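Local coordinates for protein phosphodiesterase (Candida albicans, PDB 6CPU) that belongs to the HD-type phosphodiesterase family, a largely helical fold, and holds a zinc ion together with a magnesium ion, at residues Y240-K243 / D249-P252; K243-F248 / Q338-L343. All blocks are in the same frame, centred on the assembly; numbering follows the deposited sequence.

Interaction 1 of 2, residues Y240-K243 / D249-P252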
ATOM      1  N   TYR A 240      10.773 -15.016  -1.323  1.00 27.78           N
ATOM      2  CA  TYR A 240      10.481 -16.387  -0.878  1.00 29.20           C
ATOM      3  C   TYR A 240       9.483 -17.083  -1.810  1.00 29.87           C
ATOM      4  O   TYR A 240       9.660 -18.246  -2.161  1.00 30.87           O
ATOM      5  CB  TYR A 240       9.939 -16.351   0.552  1.00 28.55           C
ATOM      6  CG  TYR A 240       9.879 -17.688   1.266  1.00 30.51           C
ATOM      7  CD1 TYR A 240      11.040 -18.308   1.719  1.00 30.45           C
ATOM      8  CD2 TYR A 240       8.657 -18.316   1.520  1.00 30.67           C
ATOM      9  CE1 TYR A 240      10.991 -19.527   2.389  1.00 30.33           C
ATOM     10  CE2 TYR A 240       8.599 -19.537   2.196  1.00 31.48           C
ATOM     11  CZ  TYR A 240       9.772 -20.131   2.631  1.00 31.24           C
ATOM     12  OH  TYR A 240       9.720 -21.343   3.288  1.00 32.64           O
ATOM     13  N   ALA A 241       8.446 -16.350  -2.215  1.00 29.58           N
ATOM     14  CA  ALA A 241       7.452 -16.854  -3.146  1.00 29.43           C
ATOM     15  C   ALA A 241       8.034 -17.073  -4.540  1.00 28.78           C
ATOM     16  O   ALA A 241       7.760 -18.095  -5.168  1.00 31.93           O
ATOM     17  CB  ALA A 241       6.271 -15.903  -3.211  1.00 28.55           C
ATOM     18  N   ILE A 242       8.833 -16.120  -5.021  1.00 28.67           N
ATOM     19  CA  ILE A 242       9.480 -16.230  -6.338  1.00 29.58           C
ATOM     20  C   ILE A 242      10.369 -17.484  -6.411  1.00 33.25           C
ATOM     21  O   ILE A 242      10.364 -18.194  -7.416  1.00 33.54           O
ATOM     22  CB  ILE A 242      10.323 -14.969  -6.670  1.00 28.56           C
ATOM     23  CG1 ILE A 242       9.416 -13.763  -6.921  1.00 27.91           C
ATOM     24  CG2 ILE A 242      11.197 -15.189  -7.898  1.00 29.75           C
ATOM     25  CD1 ILE A 242      10.144 -12.432  -6.940  1.00 28.24           C
ATOM     26  N   LYS A 243      11.113 -17.754  -5.340  1.00 34.98           N
ATOM     27  CA  LYS A 243      11.990 -18.936  -5.280  1.00 37.69           C
ATOM     28  C   LYS A 243      11.266 -20.279  -5.454  1.00 38.61           C
ATOM     29  O   LYS A 243      11.902 -21.268  -5.800  1.00 37.10           O
ATOM     30  CB  LYS A 243      12.765 -18.966  -3.959  1.00 38.17           C
ATOM     31  CG  LYS A 243      13.948 -18.023  -3.910  1.00 39.98           C
ATOM     32  CD  LYS A 243      14.608 -18.096  -2.539  1.00 41.65           C
ATOM     33  CE  LYS A 243      15.762 -17.120  -2.407  1.00 41.86           C
ATOM     34  NZ  LYS A 243      16.077 -16.901  -0.969  1.00 41.46           N
ATOM     35  N   ASP A 249      12.912 -17.035 -13.322  1.00 51.00           N
ATOM     36  CA  ASP A 249      14.218 -16.557 -12.868  1.00 51.89           C
ATOM     37  C   ASP A 249      14.096 -15.801 -11.543  1.00 50.97           C
ATOM     38  O   ASP A 249      13.202 -14.976 -11.380  1.00 48.39           O
ATOM     39  CB  ASP A 249      14.852 -15.645 -13.923  1.00 53.48           C
ATOM     40  CG  ASP A 249      15.257 -16.400 -15.191  1.00 56.47           C
ATOM     41  OD1 ASP A 249      15.891 -17.466 -15.075  1.00 55.14           O
ATOM     42  OD2 ASP A 249      14.949 -15.916 -16.306  1.00 59.20           O
ATOM     43  N   ASN A 250      14.984 -16.099 -10.595  1.00 50.93           N
ATOM     44  CA  ASN A 250      15.052 -15.333  -9.347  1.00 49.33           C
ATOM     45  C   ASN A 250      15.497 -13.900  -9.631  1.00 46.17           C
ATOM     46  O   ASN A 250      16.268 -13.644 -10.550  1.00 47.20           O
ATOM     47  CB  ASN A 250      15.997 -15.993  -8.336  1.00 50.00           C
ATOM     48  CG  ASN A 250      15.403 -17.243  -7.706  1.00 51.95           C
ATOM     49  OD1 ASN A 250      14.186 -17.362  -7.555  1.00 51.44           O
ATOM     50  ND2 ASN A 250      16.265 -18.178  -7.322  1.00 52.38           N
ATOM     51  N   ILE A 251      14.986 -12.968  -8.838  1.00 42.53           N
ATOM     52  CA  ILE A 251      15.208 -11.554  -9.065  1.00 38.76           C
ATOM     53  C   ILE A 251      16.115 -11.069  -7.937  1.00 37.24           C
ATOM     54  O   ILE A 251      15.795 -11.288  -6.775  1.00 37.37           O
ATOM     55  CB  ILE A 251      13.858 -10.812  -9.093  1.00 39.02           C
ATOM     56  CG1 ILE A 251      13.049 -11.289 -10.309  1.00 40.04           C
ATOM     57  CG2 ILE A 251      14.056  -9.309  -9.154  1.00 36.77           C
ATOM     58  CD1 ILE A 251      11.625 -10.779 -10.360  1.00 40.73           C
ATOM     59  N   PRO A 252      17.252 -10.421  -8.276  1.00 34.73           N
ATOM     60  CA  PRO A 252      18.221  -9.983  -7.266  1.00 34.52           C
ATOM     61  C   PRO A 252      17.625  -9.030  -6.221  1.00 31.60           C
ATOM     62  O   PRO A 252      16.655  -8.339  -6.505  1.00 30.77           O
ATOM     63  CB  PRO A 252      19.298  -9.247  -8.077  1.00 35.53           C
ATOM     64  CG  PRO A 252      19.025  -9.521  -9.511  1.00 36.90           C
ATOM     65  CD  PRO A 252      17.597  -9.945  -9.628  1.00 37.56           C
TER
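D249 meets I242 through its backbone carbonyl: the oxygen O of D249 lies 4.0 Å from CG2 of I242, where a short loop turns back on the helix it has just left. The two segments bracket the connection of a helix-loop-helix element, with helix 227-242 on one side and helix 253-264 on the other. At N250 the chain comes nearest to the other segment, with 6.2 Å between the CA atoms of K243 and N250. The amide of N250 lies against K243, with OD1 3.5 Å from its CA and also touching its CG and CG2 of I242. These are van der Waals contacts, and no hydrogen bond joins the two segments. K243 and N250 cross nearly perpendicularly, and the lysine chain, extended beyond CG, then carries NZ away toward D239, with which it forms a long, weak ion pair. The side chains of I242 and N250, by contrast, pass each other running in opposite directions. I251, which P252 follows at the N-cap position of helix 253-264, brings the apolar part of the contact. Both it and I242 also pack on W395 and on L256 of helix 253-264, so the isoleucine pair joins the loop to the next helix. In I242, CG1 stands beside the backbone N (chi1 -70°) and chi2 is nearly extended at 167°, which carries the terminal methyl on to that of I251, CD1 to CD1 at 4.1 Å, the two side chains crossing at about a right angle.

Interaction 2 of 2, residues K243-F248 / Q338-L343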
ATOM      1  N   LYS A 243      11.113 -17.754  -5.340  1.00 34.98           N
ATOM      2  CA  LYS A 243      11.990 -18.936  -5.280  1.00 37.69           C
ATOM      3  C   LYS A 243      11.266 -20.279  -5.454  1.00 38.61           C
ATOM      4  O   LYS A 243      11.902 -21.268  -5.800  1.00 37.10           O
ATOM      5  CB  LYS A 243      12.765 -18.966  -3.959  1.00 38.17           C
ATOM      6  CG  LYS A 243      13.948 -18.023  -3.910  1.00 39.98           C
ATOM      7  CD  LYS A 243      14.608 -18.096  -2.539  1.00 41.65           C
ATOM      8  CE  LYS A 243      15.762 -17.120  -2.407  1.00 41.86           C
ATOM      9  NZ  LYS A 243      16.077 -16.901  -0.969  1.00 41.46           N
ATOM     10  N   GLN A 244       9.963 -20.324  -5.183  1.00 38.84           N
ATOM     11  CA  GLN A 244       9.195 -21.557  -5.338  1.00 40.02           C
ATOM     12  C   GLN A 244       8.652 -21.757  -6.760  1.00 41.14           C
ATOM     13  O   GLN A 244       8.164 -22.844  -7.083  1.00 39.44           O
ATOM     14  CB  GLN A 244       8.037 -21.631  -4.332  1.00 40.46           C
ATOM     15  CG  GLN A 244       8.344 -21.209  -2.896  1.00 41.86           C
ATOM     16  CD  GLN A 244       9.611 -21.821  -2.311  1.00 44.85           C
ATOM     17  OE1 GLN A 244      10.317 -21.175  -1.527  1.00 47.48           O
ATOM     18  NE2 GLN A 244       9.903 -23.059  -2.681  1.00 42.72           N
ATOM     19  N   VAL A 245       8.743 -20.737  -7.616  1.00 42.10           N
ATOM     20  CA  VAL A 245       8.159 -20.829  -8.957  1.00 42.74           C
ATOM     21  C   VAL A 245       9.182 -21.410  -9.912  1.00 45.28           C
ATOM     22  O   VAL A 245      10.208 -20.790 -10.180  1.00 42.57           O
ATOM     23  CB  VAL A 245       7.672 -19.466  -9.484  1.00 42.65           C
ATOM     24  CG1 VAL A 245       6.937 -19.647 -10.806  1.00 42.03           C
ATOM     25  CG2 VAL A 245       6.762 -18.804  -8.456  1.00 41.24           C
ATOM     26  N   GLU A 246       8.863 -22.594 -10.437  1.00 49.26           N
ATOM     27  CA  GLU A 246       9.794 -23.414 -11.218  1.00 52.95           C
ATOM     28  C   GLU A 246      10.486 -22.659 -12.357  1.00 52.36           C
ATOM     29  O   GLU A 246      11.677 -22.357 -12.270  1.00 55.00           O
ATOM     30  CB  GLU A 246       9.063 -24.661 -11.749  1.00 55.64           C
ATOM     31  CG  GLU A 246       9.955 -25.681 -12.444  1.00 59.20           C
ATOM     32  CD  GLU A 246      10.800 -26.476 -11.469  1.00 61.92           C
ATOM     33  OE1 GLU A 246      10.263 -27.421 -10.848  1.00 63.75           O
ATOM     34  OE2 GLU A 246      12.002 -26.156 -11.330  1.00 62.53           O
ATOM     35  N   GLY A 247       9.753 -22.336 -13.416  1.00 53.18           N
ATOM     36  CA  GLY A 247      10.373 -21.766 -14.617  1.00 55.35           C
ATOM     37  C   GLY A 247      10.478 -20.254 -14.580  1.00 55.00           C
ATOM     38  O   GLY A 247      10.203 -19.591 -15.579  1.00 58.03           O
ATOM     39  N   PHE A 248      10.907 -19.718 -13.440  1.00 53.58           N
ATOM     40  CA  PHE A 248      10.839 -18.289 -13.160  1.00 53.16           C
ATOM     41  C   PHE A 248      12.161 -17.827 -12.565  1.00 51.90           C
ATOM     42  O   PHE A 248      12.499 -18.192 -11.440  1.00 51.26           O
ATOM     43  CB  PHE A 248       9.698 -18.028 -12.173  1.00 54.37           C
ATOM     44  CG  PHE A 248       9.190 -16.614 -12.180  1.00 54.04           C
ATOM     45  CD1 PHE A 248       8.012 -16.290 -12.846  1.00 55.38           C
ATOM     46  CD2 PHE A 248       9.874 -15.613 -11.507  1.00 55.06           C
ATOM     47  CE1 PHE A 248       7.535 -14.990 -12.849  1.00 53.79           C
ATOM     48  CE2 PHE A 248       9.400 -14.311 -11.506  1.00 54.04           C
ATOM     49  CZ  PHE A 248       8.232 -13.999 -12.178  1.00 53.68           C
ATOM     50  N   GLN A 338       0.305 -18.793  -9.040  1.00 33.15           N
ATOM     51  CA  GLN A 338      -0.935 -18.253  -8.490  1.00 32.59           C
ATOM     52  C   GLN A 338      -0.741 -17.729  -7.070  1.00 32.23           C
ATOM     53  O   GLN A 338      -1.361 -16.740  -6.670  1.00 28.96           O
ATOM     54  CB  GLN A 338      -2.029 -19.317  -8.468  1.00 33.62           C
ATOM     55  CG  GLN A 338      -2.464 -19.789  -9.842  1.00 33.85           C
ATOM     56  CD  GLN A 338      -3.029 -21.200  -9.820  1.00 34.46           C
ATOM     57  OE1 GLN A 338      -3.428 -21.711  -8.769  1.00 33.23           O
ATOM     58  NE2 GLN A 338      -3.044 -21.843 -10.980  1.00 35.77           N
ATOM     59  N   THR A 339       0.097 -18.417  -6.299  1.00 30.53           N
ATOM     60  CA  THR A 339       0.447 -17.974  -4.953  1.00 31.85           C
ATOM     61  C   THR A 339       1.185 -16.622  -5.023  1.00 30.05           C
ATOM     62  O   THR A 339       0.885 -15.711  -4.256  1.00 29.89           O
ATOM     63  CB  THR A 339       1.324 -19.030  -4.236  1.00 33.53           C
ATOM     64  OG1 THR A 339       0.590 -20.255  -4.115  1.00 34.43           O
ATOM     65  CG2 THR A 339       1.736 -18.559  -2.860  1.00 33.45           C
ATOM     66  N   LEU A 340       2.137 -16.511  -5.945  1.00 29.19           N
ATOM     67  CA  LEU A 340       2.870 -15.254  -6.167  1.00 28.63           C
ATOM     68  C   LEU A 340       1.913 -14.143  -6.612  1.00 28.87           C
ATOM     69  O   LEU A 340       1.989 -13.020  -6.116  1.00 28.76           O
ATOM     70  CB  LEU A 340       3.979 -15.425  -7.204  1.00 27.80           C
ATOM     71  CG  LEU A 340       4.811 -14.173  -7.537  1.00 28.31           C
ATOM     72  CD1 LEU A 340       5.490 -13.621  -6.300  1.00 27.63           C
ATOM     73  CD2 LEU A 340       5.844 -14.456  -8.621  1.00 28.63           C
ATOM     74  N   GLY A 341       1.005 -14.472  -7.530  1.00 28.50           N
ATOM     75  CA  GLY A 341      -0.016 -13.529  -7.989  1.00 28.34           C
ATOM     76  C   GLY A 341      -0.899 -13.001  -6.874  1.00 29.43           C
ATOM     77  O   GLY A 341      -1.243 -11.818  -6.861  1.00 28.32           O
ATOM     78  N   LEU A 342      -1.263 -13.876  -5.935  1.00 28.64           N
ATOM     79  CA  LEU A 342      -2.076 -13.483  -4.793  1.00 29.11           C
ATOM     80  C   LEU A 342      -1.290 -12.520  -3.904  1.00 27.06           C
ATOM     81  O   LEU A 342      -1.825 -11.498  -3.456  1.00 24.45           O
ATOM     82  CB  LEU A 342      -2.493 -14.704  -3.969  1.00 30.89           C
ATOM     83  CG  LEU A 342      -3.808 -14.667  -3.181  1.00 34.22           C
ATOM     84  CD1 LEU A 342      -3.686 -15.517  -1.926  1.00 35.51           C
ATOM     85  CD2 LEU A 342      -4.293 -13.280  -2.792  1.00 35.12           C
ATOM     86  N   LEU A 343      -0.029 -12.863  -3.647  1.00 25.21           N
ATOM     87  CA  LEU A 343       0.828 -12.028  -2.813  1.00 24.88           C
ATOM     88  C   LEU A 343       1.054 -10.649  -3.440  1.00 23.82           C
ATOM     89  O   LEU A 343       0.952  -9.643  -2.749  1.00 22.58           O
ATOM     90  CB  LEU A 343       2.165 -12.706  -2.568  1.00 25.44           C
ATOM     91  CG  LEU A 343       2.038 -13.968  -1.710  1.00 25.72           C
ATOM     92  CD1 LEU A 343       3.318 -14.777  -1.770  1.00 25.63           C
ATOM     93  CD2 LEU A 343       1.673 -13.609  -0.284  1.00 25.88           C
TER
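The loop that follows helix 227-242 touches helix 336-348 at a single leucine, in the helical body of the phosphodiesterase fold. V245 and F248 both reach L340, which is buried, and both meet the same methyl group, CD2. The patch is small, 96 Å² summed over both sides, and wholly apolar, with no hydrogen bond across it. L340 holds CG anti to its backbone N (chi1 179°), and CD2 prolongs the chain away from CA, so this methyl is the part of the helix that projects to the loop. CG2 of V245 approaches it to 4.4 Å. In that valine it is the other methyl, CG1, that stands anti to the backbone N (chi1 -174°), and CG2 is thereby turned to the helix. From a direction roughly at right angles to this, the far end of the F248 ring comes in obliquely. CD2 of L340 sits 4.3 Å above the plane of the F248 ring, offset toward its rim. Between the two loop residues the chain makes an inverse gamma turn centred on G247, in which F248 N gives a weak hydrogen bond to E246 O, 3.0 Å away. The turn probably helps two residues only three apart in sequence to converge on one leucine. F248 also packs on I242 of helix 227-242, so its ring spans both helices. Between the two segments the closest atoms are CD2 of L340 and CZ of F248, 4.3 Å apart.

Interactions 1 and 2 share K243, and their centres lie 8 Å apart. The loop 243-252 is applied at one end to its own preceding helix and midway to helix 336-348. The two contacts join directly: CG2 of I242 is 3.9 Å from CD2 of F248, and CG1 of I242 is 4.0 Å from CD1 of L340, the methyl that interaction 2 does not use. A241 adds to the contact between helices 227-242 and 336-348, its CB 3.5 Å from CD1 of L343. The centres of interactions 1 and 2 lie about 21 and 20 Å from the centre of the chain. Helix 336-348 leads directly into H349 and D350, which with H278 and D462 form the zinc site.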